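2',5'-phosphodiesterase 12 (Homo sapiens, PDB 4Z0V) belongs to the endonuclease/exonuclease/phosphatase family, combining a DNase I-like domain with an N-terminal domain of the E-set type. Local coordinates at residues V25-L29 with S189-A195; D72-L77 with C99-A103; E244-K248 with N362-T366; K370-G376 with Y393-N399; P378-Y383 with L409-V415. One frame throughout, in Å; residues are numbered along the deposited sequence. Where two conformers were deposited one is given.

Interaction 1 (V25-L29 with S189-A195); sequences VCPKL and SDSLVPA
A salt bridge ties the two segments at one end: Lys-28 NZ donates to Asp-190 OD1 at 2.8 Å. Lys-28 is all-trans (every chi near 180°), so a long extended arm carries its charge past Ser-189, where Lys-28 CE lies 3.9 Å from Ser-189 O. A water makes the second link, donating to Pro-27 O and Pro-194 O, each at 2.8 Å. Packing fills the gap between. Pro-194, with C-gamma exo pucker, points toward segment 25-29: its CB lies 3.5 Å from Pro-27 O and its CG 3.8 Å from Lys-28 CB. Cys-26 (chi1 m) puts SG 3.7 Å from Ala-195 CB. Cys-26 CA and Ala-195 CA are 5.0 Å apart, which small alanine suits; Lys-28 CA and Pro-194 CA are 4.9 Å apart. Segment 189-195 is helical, with a pi-type turn at 189-192 and a kink at Pro-194, whose nitrogen has no hydrogen to give. In this interdomain contact the loop entering strand 28-32, and that strand's first residue, lie against helix 185-198 of the DNase I-like domain.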
# COMPACT_ATOMS: atom_id res chain seq x y z
N VAL A 25 -2.50 15.90 10.49
CA VAL A 25 -1.80 15.49 11.70
C VAL A 25 -2.61 14.34 12.27
O VAL A 25 -3.75 14.56 12.70
CB VAL A 25 -1.64 16.65 12.73
CG1 VAL A 25 -0.91 16.16 13.98
CG2 VAL A 25 -0.89 17.83 12.11
N CYS A 26 -2.06 13.11 12.18
CA CYS A 26 -2.77 11.88 12.55
C CYS A 26 -2.17 11.27 13.80
O CYS A 26 -1.15 10.58 13.73
CB CYS A 26 -2.75 10.90 11.37
SG CYS A 26 -3.35 11.61 9.82
N PRO A 27 -2.75 11.56 14.97
CA PRO A 27 -2.17 11.02 16.20
C PRO A 27 -2.29 9.51 16.30
O PRO A 27 -3.28 8.94 15.85
CB PRO A 27 -3.01 11.67 17.31
CG PRO A 27 -4.29 12.07 16.67
CD PRO A 27 -3.96 12.37 15.24
N LYS A 28 -1.28 8.89 16.92
CA LYS A 28 -1.35 7.48 17.25
C LYS A 28 -2.13 7.41 18.54
O LYS A 28 -1.82 8.16 19.47
CB LYS A 28 0.07 6.88 17.38
CG LYS A 28 0.09 5.38 17.72
CD LYS A 28 1.54 4.92 17.68
CE LYS A 28 1.72 3.50 18.09
NZ LYS A 28 3.12 3.06 17.88
N LEU A 29 -3.22 6.66 18.55
CA LEU A 29 -4.06 6.45 19.73
C LEU A 29 -4.37 5.01 19.83
O LEU A 29 -5.09 4.50 18.98
CB LEU A 29 -5.40 7.23 19.75
CG LEU A 29 -5.63 8.48 18.94
CD1 LEU A 29 -7.10 8.69 18.80
CD2 LEU A 29 -5.11 9.69 19.66
N SER A 189 2.97 0.52 11.96
CA SER A 189 2.39 0.80 13.27
C SER A 189 2.30 2.29 13.64
O SER A 189 1.35 2.66 14.34
CB SER A 189 3.16 0.04 14.35
OG SER A 189 4.52 0.42 14.32
N ASP A 190 3.26 3.13 13.20
CA ASP A 190 3.33 4.54 13.64
C ASP A 190 2.84 5.56 12.63
O ASP A 190 2.58 6.70 13.03
CB ASP A 190 4.77 4.93 14.03
CG ASP A 190 5.47 3.96 14.97
OD1 ASP A 190 4.77 3.15 15.61
OD2 ASP A 190 6.71 3.99 15.03
N SER A 191 2.74 5.20 11.34
CA SER A 191 2.29 6.17 10.35
C SER A 191 0.99 5.72 9.65
O SER A 191 0.01 6.47 9.64
CB SER A 191 3.38 6.39 9.31
OG SER A 191 2.89 7.21 8.25
N LEU A 192 0.99 4.54 9.04
CA LEU A 192 -0.18 4.10 8.28
C LEU A 192 -1.36 3.74 9.17
O LEU A 192 -2.46 4.22 8.92
CB LEU A 192 0.19 2.91 7.38
CG LEU A 192 1.37 3.17 6.46
CD1 LEU A 192 1.80 1.89 5.80
CD2 LEU A 192 1.01 4.25 5.38
N VAL A 193 -1.16 2.94 10.23
CA VAL A 193 -2.28 2.56 11.08
C VAL A 193 -2.93 3.83 11.71
O VAL A 193 -4.12 3.99 11.52
CB VAL A 193 -1.92 1.48 12.12
CG1 VAL A 193 -2.92 1.44 13.27
CG2 VAL A 193 -1.84 0.11 11.44
N PRO A 194 -2.21 4.79 12.32
CA PRO A 194 -2.90 5.98 12.87
C PRO A 194 -3.61 6.83 11.82
O PRO A 194 -4.74 7.27 12.07
CB PRO A 194 -1.76 6.77 13.54
CG PRO A 194 -0.72 5.72 13.86
CD PRO A 194 -0.77 4.82 12.66
N ALA A 195 -2.99 7.04 10.64
CA ALA A 195 -3.64 7.86 9.63
C ALA A 195 -4.87 7.16 9.06
O ALA A 195 -5.95 7.74 8.96
CB ALA A 195 -2.66 8.18 8.50
O HOH W 1 -4.93 9.56 13.67

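Interaction 2 (D72-L77 with C99-A103); sequences DIGLRL and CVVEA
This is a backbone-mediated contact between two loops of the N-terminal domain: a beta turn leading into strand 77-82 meets the extended chain that leaves strand 93-96. Asp-72 to Leu-75 form a type II turn, closed by Leu-75 N to Asp-72 O at 3.0 Å. Gly-74 takes its third position at phi/psi 92/-4, where a CB would jam against the preceding carbonyl. Val-101 is gripped on both its polar groups: Gly-74 N donates to Val-101 O at 3.0 Å, and Val-101 N to Leu-75 O at 2.9 Å. Beyond the open end of the 77-82/93-96 hairpin of this E-set domain the two chains thus stay side by side, joined by these two bonds but not as regular strand. Branched Val-101 (chi1 t) points into the turn, its CB 3.3 Å from Asp-72 O and its CG2 3.9 Å from Leu-77 CG. At the exposed end Ile-73 CD1 covers Ala-103 CB at 4.1 Å. Arg-76 sends its guanidinium to a salt bridge with Glu-96.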
# COMPACT_ATOMS: atom_id res chain seq x y z
N ASP A 72 -1.15 28.77 10.72
CA ASP A 72 -0.61 28.05 11.88
C ASP A 72 0.91 27.90 11.79
O ASP A 72 1.49 27.39 12.74
CB ASP A 72 -1.23 26.64 11.99
CG ASP A 72 -2.73 26.60 12.20
OD1 ASP A 72 -3.28 27.56 12.79
OD2 ASP A 72 -3.34 25.58 11.83
N ILE A 73 1.55 28.23 10.65
CA ILE A 73 3.01 28.07 10.52
C ILE A 73 3.69 28.86 11.64
O ILE A 73 3.30 29.99 11.89
CB ILE A 73 3.52 28.50 9.11
CG1 ILE A 73 3.06 27.48 8.04
CG2 ILE A 73 5.06 28.66 9.09
CD1 ILE A 73 3.18 27.98 6.57
N GLY A 74 4.64 28.24 12.34
CA GLY A 74 5.33 28.87 13.46
C GLY A 74 4.70 28.62 14.82
O GLY A 74 5.23 29.07 15.83
N LEU A 75 3.54 27.93 14.86
CA LEU A 75 2.85 27.61 16.12
C LEU A 75 2.98 26.11 16.46
O LEU A 75 2.96 25.27 15.55
CB LEU A 75 1.34 27.93 16.03
CG LEU A 75 0.91 29.35 15.62
CD1 LEU A 75 -0.64 29.43 15.52
CD2 LEU A 75 1.37 30.39 16.66
N ARG A 76 3.03 25.79 17.75
CA ARG A 76 2.94 24.41 18.21
C ARG A 76 1.44 24.09 18.32
O ARG A 76 0.61 25.01 18.39
CB ARG A 76 3.64 24.21 19.56
CG ARG A 76 5.17 24.39 19.39
CD ARG A 76 6.01 23.73 20.45
NE ARG A 76 5.90 24.41 21.75
CZ ARG A 76 5.33 23.88 22.83
NH1 ARG A 76 5.29 24.58 23.96
NH2 ARG A 76 4.82 22.66 22.80
N LEU A 77 1.11 22.81 18.36
CA LEU A 77 -0.29 22.37 18.50
C LEU A 77 -0.42 21.53 19.73
O LEU A 77 0.56 20.99 20.22
CB LEU A 77 -0.68 21.53 17.24
CG LEU A 77 -0.49 22.19 15.87
CD1 LEU A 77 -0.80 21.14 14.74
CD2 LEU A 77 -1.39 23.43 15.71
N CYS A 99 7.53 20.19 17.80
CA CYS A 99 7.84 21.01 16.63
C CYS A 99 6.78 22.06 16.42
O CYS A 99 5.64 21.85 16.84
CB CYS A 99 7.90 20.09 15.40
SG CYS A 99 6.35 19.19 15.11
N VAL A 100 7.11 23.14 15.68
CA VAL A 100 6.12 24.09 15.21
C VAL A 100 5.63 23.61 13.83
O VAL A 100 6.35 22.86 13.14
CB VAL A 100 6.62 25.56 15.16
CG1 VAL A 100 6.97 26.07 16.56
CG2 VAL A 100 7.79 25.71 14.17
N VAL A 101 4.46 24.07 13.40
CA VAL A 101 3.95 23.80 12.06
C VAL A 101 4.94 24.45 11.06
O VAL A 101 5.40 25.59 11.27
CB VAL A 101 2.53 24.39 11.92
CG1 VAL A 101 2.02 24.29 10.48
CG2 VAL A 101 1.55 23.72 12.91
N GLU A 102 5.30 23.70 10.03
CA GLU A 102 6.21 24.18 8.98
C GLU A 102 5.50 24.30 7.66
O GLU A 102 4.47 23.64 7.45
CB GLU A 102 7.33 23.16 8.79
CG GLU A 102 8.58 23.46 9.59
CD GLU A 102 9.60 22.37 9.33
OE1 GLU A 102 10.06 22.25 8.17
OE2 GLU A 102 9.86 21.58 10.26
N ALA A 103 6.10 25.05 6.72
CA ALA A 103 5.59 25.09 5.36
C ALA A 103 5.88 23.72 4.74
O ALA A 103 6.96 23.14 4.98
CB ALA A 103 6.30 26.20 4.56

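Interaction 3 (E244-K248 with N362-T366); sequences ELLEK and NMSLT
Met-363 overlaps the helix at Lys-248 and Leu-245: its SD lies 3.9 Å from Lys-248 CB and also 3.9 Å from Leu-245 CD1, while its CE lies 3.9 Å from Lys-248 O. With chi1 p, chi2 t and chi3 p, the unbranched chain can curl into this uneven surface. Leu-365, two residues on and thus on the same side of the extended segment 362-366, meets Leu-245 with CD2 to CD1 at 3.7 Å. Leu-245 and Lys-248, three apart, likewise share a side of helix 243-248. Lys-248 CA and Met-363 CA stand 6.9 Å apart. This is a helix laid against a loop and the first residue of the short strand 365-366, at the periphery of the DNase I-like domain; that strand pairs with 344-345, and Ala-303 of helix 295-316 touches both leucines. Across the segments there is no hydrogen bond. Lys-248 crosses to 362-366, with CE 3.3 Å from Ser-364 O, and its NZ turns back to Glu-244 OE2 at 3.5 Å, a salt bridge one helical turn away.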
# COMPACT_ATOMS: atom_id res chain seq x y z
N GLU A 244 2.24 -30.42 -8.91
CA GLU A 244 2.38 -30.47 -10.37
C GLU A 244 3.43 -29.46 -10.86
O GLU A 244 4.21 -29.78 -11.77
CB GLU A 244 1.03 -30.20 -11.04
CG GLU A 244 0.94 -30.69 -12.47
CD GLU A 244 -0.37 -30.38 -13.16
OE1 GLU A 244 -1.44 -30.76 -12.62
OE2 GLU A 244 -0.33 -29.76 -14.25
N LEU A 245 3.47 -28.26 -10.25
CA LEU A 245 4.47 -27.26 -10.62
C LEU A 245 5.87 -27.68 -10.13
O LEU A 245 6.85 -27.58 -10.87
CB LEU A 245 4.07 -25.89 -10.08
CG LEU A 245 4.99 -24.72 -10.39
CD1 LEU A 245 5.05 -24.45 -11.88
CD2 LEU A 245 4.52 -23.49 -9.65
N LEU A 246 5.96 -28.22 -8.89
CA LEU A 246 7.21 -28.72 -8.35
C LEU A 246 7.76 -29.83 -9.26
O LEU A 246 8.95 -29.82 -9.58
CB LEU A 246 7.05 -29.20 -6.91
CG LEU A 246 8.35 -29.48 -6.14
CD1 LEU A 246 9.17 -28.21 -5.94
CD2 LEU A 246 8.07 -30.14 -4.80
N GLU A 247 6.87 -30.71 -9.76
CA GLU A 247 7.18 -31.80 -10.70
C GLU A 247 7.76 -31.26 -12.02
O GLU A 247 8.72 -31.84 -12.52
CB GLU A 247 5.94 -32.66 -10.97
CG GLU A 247 5.68 -33.70 -9.88
CD GLU A 247 4.35 -34.42 -9.92
OE1 GLU A 247 3.81 -34.65 -11.03
OE2 GLU A 247 3.85 -34.80 -8.83
N LYS A 248 7.23 -30.14 -12.55
CA LYS A 248 7.74 -29.51 -13.78
C LYS A 248 9.18 -28.99 -13.60
O LYS A 248 9.93 -28.90 -14.57
CB LYS A 248 6.83 -28.36 -14.24
CG LYS A 248 5.54 -28.86 -14.87
CD LYS A 248 4.58 -27.74 -15.19
CE LYS A 248 3.66 -28.16 -16.31
NZ LYS A 248 2.23 -28.03 -15.93
N ASN A 362 12.21 -24.18 -19.17
CA ASN A 362 11.12 -24.22 -20.13
C ASN A 362 10.00 -25.11 -19.67
O ASN A 362 10.20 -26.31 -19.41
CB ASN A 362 11.61 -24.68 -21.51
CG ASN A 362 12.58 -23.70 -22.10
OD1 ASN A 362 13.73 -23.60 -21.67
ND2 ASN A 362 12.09 -22.85 -22.96
N MET A 363 8.81 -24.52 -19.57
CA MET A 363 7.61 -25.27 -19.17
C MET A 363 6.39 -24.52 -19.65
O MET A 363 6.46 -23.33 -19.95
CB MET A 363 7.57 -25.54 -17.64
CG MET A 363 7.47 -24.28 -16.80
SD MET A 363 7.37 -24.57 -15.02
CE MET A 363 9.04 -25.11 -14.64
N SER A 364 5.30 -25.26 -19.77
CA SER A 364 4.00 -24.76 -20.17
C SER A 364 3.18 -24.52 -18.90
O SER A 364 3.18 -25.38 -18.02
CB SER A 364 3.31 -25.77 -21.08
OG SER A 364 2.11 -25.23 -21.62
N LEU A 365 2.53 -23.37 -18.78
CA LEU A 365 1.68 -23.07 -17.61
C LEU A 365 0.33 -22.61 -18.07
O LEU A 365 0.25 -21.92 -19.07
CB LEU A 365 2.28 -21.97 -16.70
CG LEU A 365 3.69 -22.16 -16.11
CD1 LEU A 365 4.09 -20.92 -15.35
CD2 LEU A 365 3.77 -23.38 -15.21
N THR A 366 -0.72 -22.96 -17.31
CA THR A 366 -2.09 -22.57 -17.62
C THR A 366 -2.85 -22.18 -16.37
O THR A 366 -2.63 -22.75 -15.31
CB THR A 366 -2.87 -23.70 -18.31
OG1 THR A 366 -2.79 -24.87 -17.52
CG2 THR A 366 -2.39 -23.95 -19.71

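Interaction 4 (K370-G376 with Y393-N399); sequences KLKSACG and YIFIDLN
Two antiparallel strands of the DNase I-like domain, 371-373 and the end of 387-397, form this pair; their axes approach to 4.4 Å at 147°. Lys-372 and Ile-396 are the hydrogen-bonded pair (Lys-372 N to Ile-396 O 3.1 Å, Ile-396 N to Lys-372 O 2.9 Å), flanked by the non-hydrogen-bonded pairs Leu-371/Asp-397 and Ser-373/Phe-395. Leu-398 N to Lys-370 O and Ala-374 N to Ile-394 O, both 2.8 Å, extend the pairing. A type I turn, closed by Gly-376 N to Ser-373 O at 3.0 Å, ends the first strand; Ser-373 OG also donates to Gly-376 O at 2.7 Å, and positive phi (70°) suits the glycine. One water joins Ser-373 OG, Cys-375 N and Ile-394 N. Asp-397 OD1 accepts from Asn-399 N at 3.0 Å, an Asx turn. Apolar, bulky Leu-371 and Phe-395 pack on Val-340 of helix 335-342; on the other face Ile-396, with Ala-374 of the turn beside it, meets Val-403 of the second sheet in the DNase I-like two-sheet sandwich.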
# COMPACT_ATOMS: atom_id res chain seq x y z
N LYS A 370 -9.82 -14.92 -15.27
CA LYS A 370 -9.96 -13.91 -16.33
C LYS A 370 -9.63 -12.59 -15.67
O LYS A 370 -10.47 -12.04 -14.95
CB LYS A 370 -11.36 -13.93 -16.97
CG LYS A 370 -11.77 -15.32 -17.47
CD LYS A 370 -10.77 -15.92 -18.48
CE LYS A 370 -10.97 -17.42 -18.61
NZ LYS A 370 -9.87 -18.04 -19.40
N LEU A 371 -8.37 -12.15 -15.84
CA LEU A 371 -7.81 -10.98 -15.16
C LEU A 371 -7.48 -9.89 -16.10
O LEU A 371 -6.91 -10.12 -17.16
CB LEU A 371 -6.55 -11.36 -14.36
CG LEU A 371 -6.74 -12.43 -13.27
CD1 LEU A 371 -5.40 -12.96 -12.80
CD2 LEU A 371 -7.56 -11.91 -12.10
N LYS A 372 -7.85 -8.69 -15.72
CA LYS A 372 -7.59 -7.50 -16.51
C LYS A 372 -6.79 -6.56 -15.65
O LYS A 372 -7.08 -6.45 -14.46
CB LYS A 372 -8.93 -6.86 -16.92
CG LYS A 372 -8.82 -5.52 -17.64
CD LYS A 372 -10.18 -4.85 -17.80
CE LYS A 372 -10.02 -3.46 -18.38
NZ LYS A 372 -11.33 -2.76 -18.52
N SER A 373 -5.80 -5.89 -16.23
CA SER A 373 -5.08 -4.83 -15.51
C SER A 373 -6.05 -3.64 -15.43
O SER A 373 -6.37 -3.01 -16.45
CB SER A 373 -3.79 -4.46 -16.23
OG SER A 373 -3.23 -3.35 -15.56
N ALA A 374 -6.59 -3.36 -14.24
CA ALA A 374 -7.58 -2.29 -14.08
C ALA A 374 -7.07 -0.93 -14.55
O ALA A 374 -7.82 -0.19 -15.18
CB ALA A 374 -8.04 -2.21 -12.62
N CYS A 375 -5.80 -0.58 -14.28
CA CYS A 375 -5.28 0.72 -14.71
C CYS A 375 -4.56 0.65 -16.05
O CYS A 375 -3.87 1.60 -16.43
CB CYS A 375 -4.40 1.33 -13.63
SG CYS A 375 -5.26 1.52 -12.05
N GLY A 376 -4.73 -0.46 -16.75
CA GLY A 376 -4.17 -0.68 -18.07
C GLY A 376 -2.68 -0.84 -18.05
O GLY A 376 -2.13 -1.53 -17.19
N TYR A 393 0.49 -3.40 -10.90
CA TYR A 393 -0.83 -3.64 -11.50
C TYR A 393 -1.90 -3.87 -10.46
O TYR A 393 -1.60 -4.33 -9.35
CB TYR A 393 -0.79 -4.87 -12.42
CG TYR A 393 0.27 -4.82 -13.50
CD1 TYR A 393 0.01 -4.20 -14.72
CD2 TYR A 393 1.52 -5.38 -13.30
CE1 TYR A 393 1.01 -4.10 -15.70
CE2 TYR A 393 2.53 -5.28 -14.26
CZ TYR A 393 2.25 -4.66 -15.47
OH TYR A 393 3.25 -4.54 -16.41
N ILE A 394 -3.15 -3.56 -10.82
CA ILE A 394 -4.32 -3.94 -10.04
C ILE A 394 -5.04 -4.93 -10.95
O ILE A 394 -5.65 -4.49 -11.91
CB ILE A 394 -5.22 -2.78 -9.59
CG1 ILE A 394 -4.46 -1.83 -8.61
CG2 ILE A 394 -6.53 -3.32 -8.95
CD1 ILE A 394 -5.16 -0.43 -8.44
N PHE A 395 -4.88 -6.23 -10.73
CA PHE A 395 -5.53 -7.22 -11.59
C PHE A 395 -6.90 -7.53 -11.03
O PHE A 395 -7.03 -7.84 -9.83
CB PHE A 395 -4.69 -8.49 -11.70
CG PHE A 395 -3.41 -8.33 -12.49
CD1 PHE A 395 -3.44 -8.02 -13.85
CD2 PHE A 395 -2.18 -8.56 -11.89
CE1 PHE A 395 -2.25 -7.87 -14.58
CE2 PHE A 395 -0.99 -8.45 -12.63
CZ PHE A 395 -1.04 -8.12 -13.97
N ILE A 396 -7.93 -7.45 -11.90
CA ILE A 396 -9.30 -7.67 -11.42
C ILE A 396 -9.95 -8.85 -12.10
O ILE A 396 -9.74 -9.09 -13.28
CB ILE A 396 -10.19 -6.42 -11.55
CG1 ILE A 396 -10.39 -6.00 -13.03
CG2 ILE A 396 -9.62 -5.25 -10.70
CD1 ILE A 396 -11.51 -5.04 -13.28
N ASP A 397 -10.76 -9.57 -11.34
CA ASP A 397 -11.54 -10.70 -11.82
C ASP A 397 -12.68 -10.20 -12.70
O ASP A 397 -13.66 -9.65 -12.18
CB ASP A 397 -12.10 -11.44 -10.60
CG ASP A 397 -12.83 -12.73 -10.88
OD1 ASP A 397 -13.09 -13.02 -12.08
OD2 ASP A 397 -13.14 -13.45 -9.92
N LEU A 398 -12.57 -10.40 -14.02
CA LEU A 398 -13.61 -9.97 -14.95
C LEU A 398 -14.95 -10.69 -14.76
O LEU A 398 -15.97 -10.21 -15.26
CB LEU A 398 -13.16 -10.16 -16.40
CG LEU A 398 -12.09 -9.19 -16.87
CD1 LEU A 398 -11.46 -9.68 -18.15
CD2 LEU A 398 -12.62 -7.75 -16.94
N ASN A 399 -14.98 -11.82 -14.04
CA ASN A 399 -16.28 -12.49 -13.78
C ASN A 399 -17.22 -11.64 -12.92
O ASN A 399 -18.43 -11.80 -13.01
CB ASN A 399 -16.08 -13.81 -13.05
CG ASN A 399 -15.42 -14.90 -13.84
OD1 ASN A 399 -15.47 -14.92 -15.06
ND2 ASN A 399 -14.84 -15.88 -13.15
O HOH W 2 -11.51 -15.04 -13.02
O HOH W 3 -3.44 -1.91 -13.26

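Interaction 5 (P378-Y383 with L409-V415); sequences PAYTNY and LPSHEEV
Each segment sends one bump into the other, Leu-409 from 409-415 and Tyr-380 from 378-383. The branched end of Leu-409 fills a dip: its CD2 is lined by Pro-378 CB (3.8 Å), Tyr-380 O (3.3 Å) and Thr-381 CG2 (4.4 Å). Tyr-380 (chi1 p) reaches across the other way, so that its OH lies 3.5 Å from Val-415 CB and shares a hydrogen bond of 2.7 Å with His-412 ND1. A water donates to Pro-410 O at 2.8 Å and makes a weak bond to Tyr-380 OH, also 2.8 Å. Val-415 wedges between the tyrosines: CG1 is 3.8 Å from Tyr-380 CE1 and sits over the face of Tyr-383, 3.9 Å from the ring centroid, a CH-pi contact. Tyr-380, Tyr-383 and His-412 form an aromatic cluster, the His-412 and Tyr-380 rings meeting rim to rim. The helix starts in a capping box: Glu-414 N to Ser-411 OG and Ser-411 N to Glu-414 OE1, both 3.1 Å. Thr-381 and Asn-382 face Gly-389 in a classic beta bulge that joins 378-383 to strand 387-397; helix 412-416 is held against strand 382-384 by Val-415 on Tyr-383, while Leu-409 also touches Arg-113 of helix 110-113.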
# COMPACT_ATOMS: atom_id res chain seq x y z
N PRO A 378 0.15 1.79 -18.12
CA PRO A 378 0.75 3.14 -18.17
C PRO A 378 2.16 3.11 -18.74
O PRO A 378 2.83 2.07 -18.71
CB PRO A 378 0.79 3.56 -16.69
CG PRO A 378 -0.22 2.72 -16.00
CD PRO A 378 -0.21 1.40 -16.73
N ALA A 379 2.63 4.26 -19.24
CA ALA A 379 3.99 4.42 -19.76
C ALA A 379 4.99 3.95 -18.68
O ALA A 379 5.96 3.27 -18.98
CB ALA A 379 4.24 5.89 -20.14
N TYR A 380 4.68 4.23 -17.39
CA TYR A 380 5.51 3.75 -16.28
C TYR A 380 4.78 3.92 -14.95
O TYR A 380 3.90 4.78 -14.83
CB TYR A 380 6.90 4.48 -16.21
CG TYR A 380 6.77 5.98 -16.27
CD1 TYR A 380 6.40 6.72 -15.15
CD2 TYR A 380 7.05 6.68 -17.45
CE1 TYR A 380 6.25 8.11 -15.21
CE2 TYR A 380 6.90 8.07 -17.52
CZ TYR A 380 6.48 8.77 -16.40
OH TYR A 380 6.33 10.13 -16.46
N THR A 381 5.14 3.12 -13.97
CA THR A 381 4.65 3.21 -12.58
C THR A 381 5.87 3.37 -11.67
O THR A 381 5.73 3.51 -10.46
CB THR A 381 3.78 2.00 -12.19
OG1 THR A 381 4.59 0.83 -12.22
CG2 THR A 381 2.59 1.80 -13.12
N ASN A 382 7.07 3.29 -12.25
CA ASN A 382 8.33 3.43 -11.55
C ASN A 382 9.21 4.34 -12.41
O ASN A 382 9.34 4.05 -13.60
CB ASN A 382 8.96 2.07 -11.31
CG ASN A 382 10.37 2.12 -10.73
OD1 ASN A 382 11.30 1.66 -11.34
ND2 ASN A 382 10.53 2.54 -9.49
N TYR A 383 9.72 5.46 -11.86
CA TYR A 383 10.49 6.39 -12.71
C TYR A 383 11.68 6.93 -11.93
O TYR A 383 11.52 7.80 -11.06
CB TYR A 383 9.58 7.52 -13.21
CG TYR A 383 10.20 8.33 -14.32
CD1 TYR A 383 11.09 9.37 -14.04
CD2 TYR A 383 9.95 8.02 -15.66
CE1 TYR A 383 11.65 10.12 -15.06
CE2 TYR A 383 10.54 8.75 -16.69
CZ TYR A 383 11.40 9.80 -16.38
OH TYR A 383 12.02 10.50 -17.37
N LEU A 409 -2.52 8.89 -13.74
CA LEU A 409 -1.20 9.02 -13.15
C LEU A 409 -0.74 10.47 -13.30
O LEU A 409 -1.24 11.16 -14.20
CB LEU A 409 -0.23 8.04 -13.83
CG LEU A 409 -0.25 6.63 -13.20
CD1 LEU A 409 -1.53 5.86 -13.60
CD2 LEU A 409 0.95 5.84 -13.65
N PRO A 410 0.20 10.95 -12.47
CA PRO A 410 0.71 12.32 -12.67
C PRO A 410 1.26 12.50 -14.08
O PRO A 410 1.69 11.51 -14.71
CB PRO A 410 1.87 12.43 -11.66
CG PRO A 410 1.58 11.42 -10.62
CD PRO A 410 0.92 10.27 -11.36
N SER A 411 1.25 13.73 -14.59
CA SER A 411 1.80 13.96 -15.94
C SER A 411 3.32 13.74 -15.97
O SER A 411 3.99 13.82 -14.94
CB SER A 411 1.50 15.39 -16.39
OG SER A 411 2.30 16.27 -15.61
N HIS A 412 3.88 13.54 -17.17
CA HIS A 412 5.31 13.38 -17.31
C HIS A 412 6.03 14.66 -16.84
O HIS A 412 7.11 14.57 -16.26
CB HIS A 412 5.67 13.02 -18.77
CG HIS A 412 7.10 12.64 -18.95
ND1 HIS A 412 7.61 11.47 -18.42
CD2 HIS A 412 8.11 13.32 -19.56
CE1 HIS A 412 8.89 11.45 -18.73
NE2 HIS A 412 9.25 12.55 -19.40
N GLU A 413 5.42 15.86 -17.03
CA GLU A 413 6.02 17.12 -16.56
C GLU A 413 6.13 17.12 -15.02
O GLU A 413 7.18 17.45 -14.48
CB GLU A 413 5.20 18.33 -17.04
N GLU A 414 5.08 16.63 -14.33
CA GLU A 414 5.05 16.52 -12.87
C GLU A 414 6.11 15.53 -12.38
O GLU A 414 6.77 15.78 -11.38
CB GLU A 414 3.66 16.06 -12.42
CG GLU A 414 2.62 17.16 -12.38
CD GLU A 414 1.34 16.65 -11.77
OE1 GLU A 414 0.63 15.85 -12.43
OE2 GLU A 414 1.05 17.02 -10.61
N VAL A 415 6.27 14.41 -13.09
CA VAL A 415 7.19 13.35 -12.72
C VAL A 415 8.64 13.82 -12.90
O VAL A 415 9.49 13.40 -12.13
CB VAL A 415 6.88 12.06 -13.56
CG1 VAL A 415 8.01 11.04 -13.46
CG2 VAL A 415 5.57 11.44 -13.10
O HOH W 4 3.53 10.01 -16.21

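In the fold
Interactions 1 and 2 belong to the N-terminal side of the molecule and touch through Val-25 CG2 and Leu-77 CD1, 4.2 Å apart; the first of them also reaches the DNase I-like domain. Interactions 3, 4 and 5 lie wholly in that domain. Interaction 3 adjoins interaction 4 in sequence, their centres about 24 Å apart, and marks the far end of the molecule, its centre about 59 Å from that of interaction 2. Interactions 4 and 5 interlock along the chain, their segments alternating, and both reach the sheet containing strand 387-397, with centres about 20 Å apart. The magnesium ion lies about 11 Å from the side chain of Thr-381, which puts interaction 5 in the neighbourhood of the metal but not among its ligands.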